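Local coordinates for XRE family transcriptional regulator (Pseudomonas putida, PDB 6F8H), which acts as the antitoxin to the toxin GraT and, as an XRE-family helix-turn-helix protein of HigA type, probably binds operator DNA to repress transcription, at the interface of chains A and B. Numbering follows the deposited sequence. Chains: chain A/B, XRE family transcriptional regulator.

Contact 1: the interface of chains A and B. Residues chain A 84-85, 88-89, 92, 96; chain B 59-60, 63, 73.
B:Leu63 pushes its isobutyl end against one face of the long helix 73-99 of chain A, between A:Leu85, A:Ala88 and A:Glu89. The branch point CG of B:Leu63 meets the methyl CD1 of A:Leu85 at 3.5 Å, and the two leucines cross obliquely. With CG of A:Leu85 anti to the backbone N (chi1 179°), its methyls also reach the ring of B:Pro73, where CD1 of A:Leu85 lies 3.6 Å from CB of B:Pro73. CD2 of A:Leu85 also leans on that CB, and B:Pro73, the first residue of its own long helix, runs about square to the leucine.

The methyls of B:Leu63 divide the work. CD1 of B:Leu63 touches CB of A:Ala88 and lies 3.7 Å from CG of A:Glu89, while CD2 of B:Leu63 returns to CD1 of A:Leu85. A:Glu89 takes part through its aliphatic stem, which passes the leucine at about a right angle and carries the carboxylate onward. Beside this centre lies B:Ala59, the first residue of helix 59-69. CB of B:Ala59 lies 3.5 Å from the backbone carbonyl O of A:Asp84. It also packs on CB of A:Ala88, and these two alanine methyls let the helices pack closely here.

Towards the rim, CD1 of A:Ile96 abuts the carboxylate oxygen OD1 of B:Asp60 at 3.3 Å, a methyl-to-oxygen contact. CG of B:Asp60 stands anti to its backbone N (chi1 -166°), turning the carboxylate towards A:Ile96 and A:His92. The imidazole is steeply turned to it, the planes 84° apart, and NE2 of A:His92 stays 5.0 Å from OD1 of B:Asp60. Any attraction would therefore be long-range and depend on the histidine's charge.

Repeated by two-fold symmetry, this largely apolar patch seats helix 59-69 of one antitoxin on helix 73-99 of the other and likely supports the dimer.

Contact 2: the interface of chains A and B. Residues chain A 95-97, 99-100; chain B 40, 60, 63-64, 67.
B:Ile67 and B:Arg64, successive turns of helix 59-69 in the helix-turn-helix region of this XRE-family protein, receive the C-terminal end of helix 73-99 of chain A. On the packed side, the tip CD1 of B:Ile67 meets the branch methyl CG2 of A:Ile96 at 3.7 Å and continues over the backbone CA of A:Ile97. CG2 of B:Ile67 meets CG1 of A:Val100, also at 3.7 Å. With CG1 of A:Val100 anti to the backbone N (chi1 173°), the valine's two methyls part: CG1 faces B:Ile67, while CG2 of A:Val100 lies against the aliphatic stem of B:Arg64 and 3.4 Å from the carbonyl O of B:Leu40.

B:Arg64 separates this packing from a looser polar flank. Its chain is extended from CG to NE, and CG1 of A:Ile96 lies over one face of the guanidinium, displaced towards the rim. Bonds within chain B fix the group's rotation. NE of B:Arg64 donates nearly straight to OD2 of B:Asp60 (2.9 Å, 165° at H), on its syn side and somewhat out of the carboxylate plane. NH1 of B:Arg64 donates at 2.8 Å to O of B:Leu40, at the end of helix 33-40 and tilted from the guanidinium plane.

Across the interface the polar links are slacker. OE2 of A:Glu95 is in the guanidinium plane, yet 3.9 Å from NH2 of B:Arg64, a long salt bridge with the planes 73° apart. NH1 of B:Arg64 makes a weak bond to OG of A:Ser99 at 3.5 Å. A water bridges the two chains, contacting OG of A:Ser99 and, at the guanidinium edge, NH1 and NH2 of B:Arg64. The hydroxyl itself is held back on its own helix by a 2.9 Å bond from OG of A:Ser99 to O of A:Glu95.

Contact 1: the interface of chains A and B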
loop_
_atom_site.group_PDB
_atom_site.type_symbol
_atom_site.label_atom_id
_atom_site.label_comp_id
_atom_site.label_asym_id
_atom_site.label_seq_id
_atom_site.Cartn_x
_atom_site.Cartn_y
_atom_site.Cartn_z
ATOM N N ASP A 84 -1.952 7.101 -2.091
ATOM C CA ASP A 84 -2.991 6.379 -2.815
ATOM C C ASP A 84 -4.400 6.634 -2.263
ATOM O O ASP A 84 -5.370 6.737 -3.017
ATOM C CB ASP A 84 -2.685 4.876 -2.795
ATOM C CG ASP A 84 -1.516 4.516 -3.700
ATOM O OD1 ASP A 84 -1.324 5.204 -4.731
ATOM O OD2 ASP A 84 -0.791 3.560 -3.379
ATOM N N LEU A 85 -4.501 6.718 -0.946
ATOM C CA LEU A 85 -5.782 6.974 -0.300
ATOM C C LEU A 85 -6.264 8.395 -0.595
ATOM O O LEU A 85 -7.391 8.611 -1.041
ATOM C CB LEU A 85 -5.659 6.751 1.202
ATOM C CG LEU A 85 -6.911 7.002 2.045
ATOM C CD1 LEU A 85 -8.020 6.060 1.625
ATOM C CD2 LEU A 85 -6.620 6.840 3.544
ATOM N N ALA A 88 -7.464 8.484 -4.139
ATOM C CA ALA A 88 -8.756 7.820 -4.299
ATOM C C ALA A 88 -9.902 8.690 -3.764
ATOM O O ALA A 88 -10.999 8.710 -4.325
ATOM C CB ALA A 88 -8.743 6.452 -3.596
ATOM N N GLU A 89 -9.637 9.402 -2.674
ATOM C CA GLU A 89 -10.621 10.300 -2.100
ATOM C C GLU A 89 -10.864 11.457 -3.051
ATOM O O GLU A 89 -12.016 11.801 -3.354
ATOM C CB GLU A 89 -10.160 10.838 -0.752
ATOM C CG GLU A 89 -10.118 9.847 0.392
ATOM C CD GLU A 89 -9.660 10.514 1.684
ATOM O OE1 GLU A 89 -8.550 11.089 1.700
ATOM O OE2 GLU A 89 -10.408 10.478 2.682
ATOM N N HIS A 92 -12.395 9.797 -6.438
ATOM C CA HIS A 92 -13.620 9.000 -6.363
ATOM C C HIS A 92 -14.407 9.146 -5.059
ATOM O O HIS A 92 -15.425 8.481 -4.871
ATOM C CB HIS A 92 -13.287 7.523 -6.560
ATOM C CG HIS A 92 -12.664 7.212 -7.882
ATOM N ND1 HIS A 92 -13.363 7.277 -9.070
ATOM C CD2 HIS A 92 -11.409 6.818 -8.206
ATOM C CE1 HIS A 92 -12.565 6.942 -10.067
ATOM N NE2 HIS A 92 -11.373 6.657 -9.570
ATOM N N ILE A 96 -18.026 7.325 -3.976
ATOM C CA ILE A 96 -17.966 6.198 -3.054
ATOM C C ILE A 96 -18.943 6.414 -1.905
ATOM O O ILE A 96 -19.688 5.511 -1.525
ATOM C CB ILE A 96 -16.524 5.995 -2.522
ATOM C CG1 ILE A 96 -15.643 5.379 -3.619
ATOM C CG2 ILE A 96 -16.518 5.142 -1.255
ATOM C CD1 ILE A 96 -14.158 5.440 -3.344
ATOM N N ALA B 59 -6.750 1.069 -2.399
ATOM C CA ALA B 59 -7.197 2.304 -1.768
ATOM C C ALA B 59 -8.695 2.479 -1.918
ATOM O O ALA B 59 -9.381 2.804 -0.963
ATOM C CB ALA B 59 -6.464 3.502 -2.364
ATOM N N ASP B 60 -9.205 2.259 -3.126
ATOM C CA ASP B 60 -10.632 2.376 -3.378
ATOM C C ASP B 60 -11.447 1.393 -2.519
ATOM O O ASP B 60 -12.437 1.761 -1.872
ATOM C CB ASP B 60 -10.904 2.141 -4.860
ATOM C CG ASP B 60 -12.296 2.558 -5.277
ATOM O OD1 ASP B 60 -12.452 3.742 -5.664
ATOM O OD2 ASP B 60 -13.220 1.701 -5.242
ATOM N N LEU B 63 -11.405 2.425 1.180
ATOM C CA LEU B 63 -12.406 3.471 1.412
ATOM C C LEU B 63 -13.813 2.906 1.515
ATOM O O LEU B 63 -14.561 3.235 2.435
ATOM C CB LEU B 63 -12.356 4.503 0.287
ATOM C CG LEU B 63 -11.329 5.602 0.476
ATOM C CD1 LEU B 63 -11.296 6.535 -0.747
ATOM C CD2 LEU B 63 -11.688 6.364 1.755
ATOM N N PRO B 73 -9.993 3.797 6.723
ATOM C CA PRO B 73 -9.386 3.192 5.530
ATOM C C PRO B 73 -7.951 2.713 5.811
ATOM O O PRO B 73 -7.523 1.692 5.262
ATOM C CB PRO B 73 -9.394 4.335 4.499
ATOM C CG PRO B 73 -10.360 5.361 5.037
ATOM C CD PRO B 73 -10.354 5.213 6.532
#

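Contact 2: the interface of chains A and B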
loop_
_atom_site.group_PDB
_atom_site.type_symbol
_atom_site.label_atom_id
_atom_site.label_comp_id
_atom_site.label_asym_id
_atom_site.label_seq_id
_atom_site.Cartn_x
_atom_site.Cartn_y
_atom_site.Cartn_z
ATOM N N GLU A 95 -18.327 9.856 -5.162
ATOM C CA GLU A 95 -18.988 8.700 -5.749
ATOM C C GLU A 95 -19.068 7.504 -4.784
ATOM O O GLU A 95 -20.056 6.756 -4.776
ATOM C CB GLU A 95 -18.265 8.280 -7.023
ATOM C CG GLU A 95 -18.765 6.973 -7.596
ATOM C CD GLU A 95 -17.736 6.307 -8.489
ATOM O OE1 GLU A 95 -16.774 6.998 -8.904
ATOM O OE2 GLU A 95 -17.886 5.095 -8.770
ATOM N N ILE A 96 -18.026 7.325 -3.976
ATOM C CA ILE A 96 -17.966 6.198 -3.054
ATOM C C ILE A 96 -18.943 6.414 -1.905
ATOM O O ILE A 96 -19.688 5.511 -1.525
ATOM C CB ILE A 96 -16.524 5.995 -2.522
ATOM C CG1 ILE A 96 -15.643 5.379 -3.619
ATOM C CG2 ILE A 96 -16.518 5.142 -1.255
ATOM C CD1 ILE A 96 -14.158 5.440 -3.344
ATOM N N ILE A 97 -18.939 7.627 -1.366
ATOM C CA ILE A 97 -19.819 8.005 -0.261
ATOM C C ILE A 97 -21.292 7.867 -0.651
ATOM O O ILE A 97 -22.131 7.465 0.157
ATOM C CB ILE A 97 -19.531 9.449 0.185
ATOM C CG1 ILE A 97 -18.152 9.516 0.840
ATOM C CG2 ILE A 97 -20.592 9.948 1.138
ATOM C CD1 ILE A 97 -17.589 10.917 0.920
ATOM N N SER A 99 -22.475 5.750 -2.965
ATOM C CA SER A 99 -22.892 4.412 -3.384
ATOM C C SER A 99 -22.684 3.286 -2.354
ATOM O O SER A 99 -23.144 2.168 -2.578
ATOM C CB SER A 99 -22.182 4.033 -4.682
ATOM O OG SER A 99 -20.778 3.945 -4.506
ATOM N N VAL A 100 -21.998 3.557 -1.244
ATOM C CA VAL A 100 -21.772 2.497 -0.258
ATOM C C VAL A 100 -22.745 2.606 0.910
ATOM O O VAL A 100 -22.974 3.688 1.439
ATOM C CB VAL A 100 -20.313 2.506 0.299
ATOM C CG1 VAL A 100 -20.164 1.496 1.437
ATOM C CG2 VAL A 100 -19.305 2.205 -0.810
ATOM N N LEU B 40 -21.041 -2.764 -0.676
ATOM C CA LEU B 40 -19.837 -2.053 -1.101
ATOM C C LEU B 40 -19.978 -1.386 -2.468
ATOM O O LEU B 40 -19.191 -0.503 -2.818
ATOM C CB LEU B 40 -18.637 -2.999 -1.152
ATOM C CG LEU B 40 -18.135 -3.566 0.173
ATOM C CD1 LEU B 40 -16.980 -4.530 -0.078
ATOM C CD2 LEU B 40 -17.724 -2.421 1.097
ATOM N N ASP B 60 -9.205 2.259 -3.126
ATOM C CA ASP B 60 -10.632 2.376 -3.378
ATOM C C ASP B 60 -11.447 1.393 -2.519
ATOM O O ASP B 60 -12.437 1.761 -1.872
ATOM C CB ASP B 60 -10.904 2.141 -4.860
ATOM C CG ASP B 60 -12.296 2.558 -5.277
ATOM O OD1 ASP B 60 -12.452 3.742 -5.664
ATOM O OD2 ASP B 60 -13.220 1.701 -5.242
ATOM N N LEU B 63 -11.405 2.425 1.180
ATOM C CA LEU B 63 -12.406 3.471 1.412
ATOM C C LEU B 63 -13.813 2.906 1.515
ATOM O O LEU B 63 -14.561 3.235 2.435
ATOM C CB LEU B 63 -12.356 4.503 0.287
ATOM C CG LEU B 63 -11.329 5.602 0.476
ATOM C CD1 LEU B 63 -11.296 6.535 -0.747
ATOM C CD2 LEU B 63 -11.688 6.364 1.755
ATOM N N ARG B 64 -14.176 2.057 0.564
ATOM C CA ARG B 64 -15.480 1.407 0.598
ATOM C C ARG B 64 -15.652 0.594 1.879
ATOM O O ARG B 64 -16.682 0.696 2.549
ATOM C CB ARG B 64 -15.666 0.515 -0.637
ATOM C CG ARG B 64 -15.670 1.304 -1.940
ATOM C CD ARG B 64 -15.918 0.422 -3.161
ATOM N NE ARG B 64 -15.924 1.228 -4.386
ATOM C CZ ARG B 64 -17.015 1.758 -4.936
ATOM N NH1 ARG B 64 -18.204 1.578 -4.371
ATOM N NH2 ARG B 64 -16.915 2.478 -6.056
ATOM N N ILE B 67 -16.265 2.839 5.090
ATOM C CA ILE B 67 -17.657 3.298 5.212
ATOM C C ILE B 67 -18.575 2.142 5.622
ATOM O O ILE B 67 -19.372 2.246 6.551
ATOM C CB ILE B 67 -18.170 3.921 3.886
ATOM C CG1 ILE B 67 -17.443 5.235 3.602
ATOM C CG2 ILE B 67 -19.678 4.197 3.958
ATOM C CD1 ILE B 67 -17.655 5.770 2.209
HETATM O O HOH W 1 -19.933 2.941 -6.683
#

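Contact 1 and contact 2 adjoin, the centres of their C-alpha atoms about 8 Å apart, and share A:Ile96, B:Asp60 and B:Leu63. Both set helix 73-99 of chain A against helix 59-69 of chain B. Contact 1 uses the start of the shorter helix and reaches B:Pro73, whereas contact 2 uses its later turns, the end of helix 33-40 and A:Val100 just past the long helix. Together they form one continuous strip that recurs with the chains exchanged. Such paired strips would fix the relative placement of the two helix-turn-helix regions, which probably matters for binding a symmetric operator.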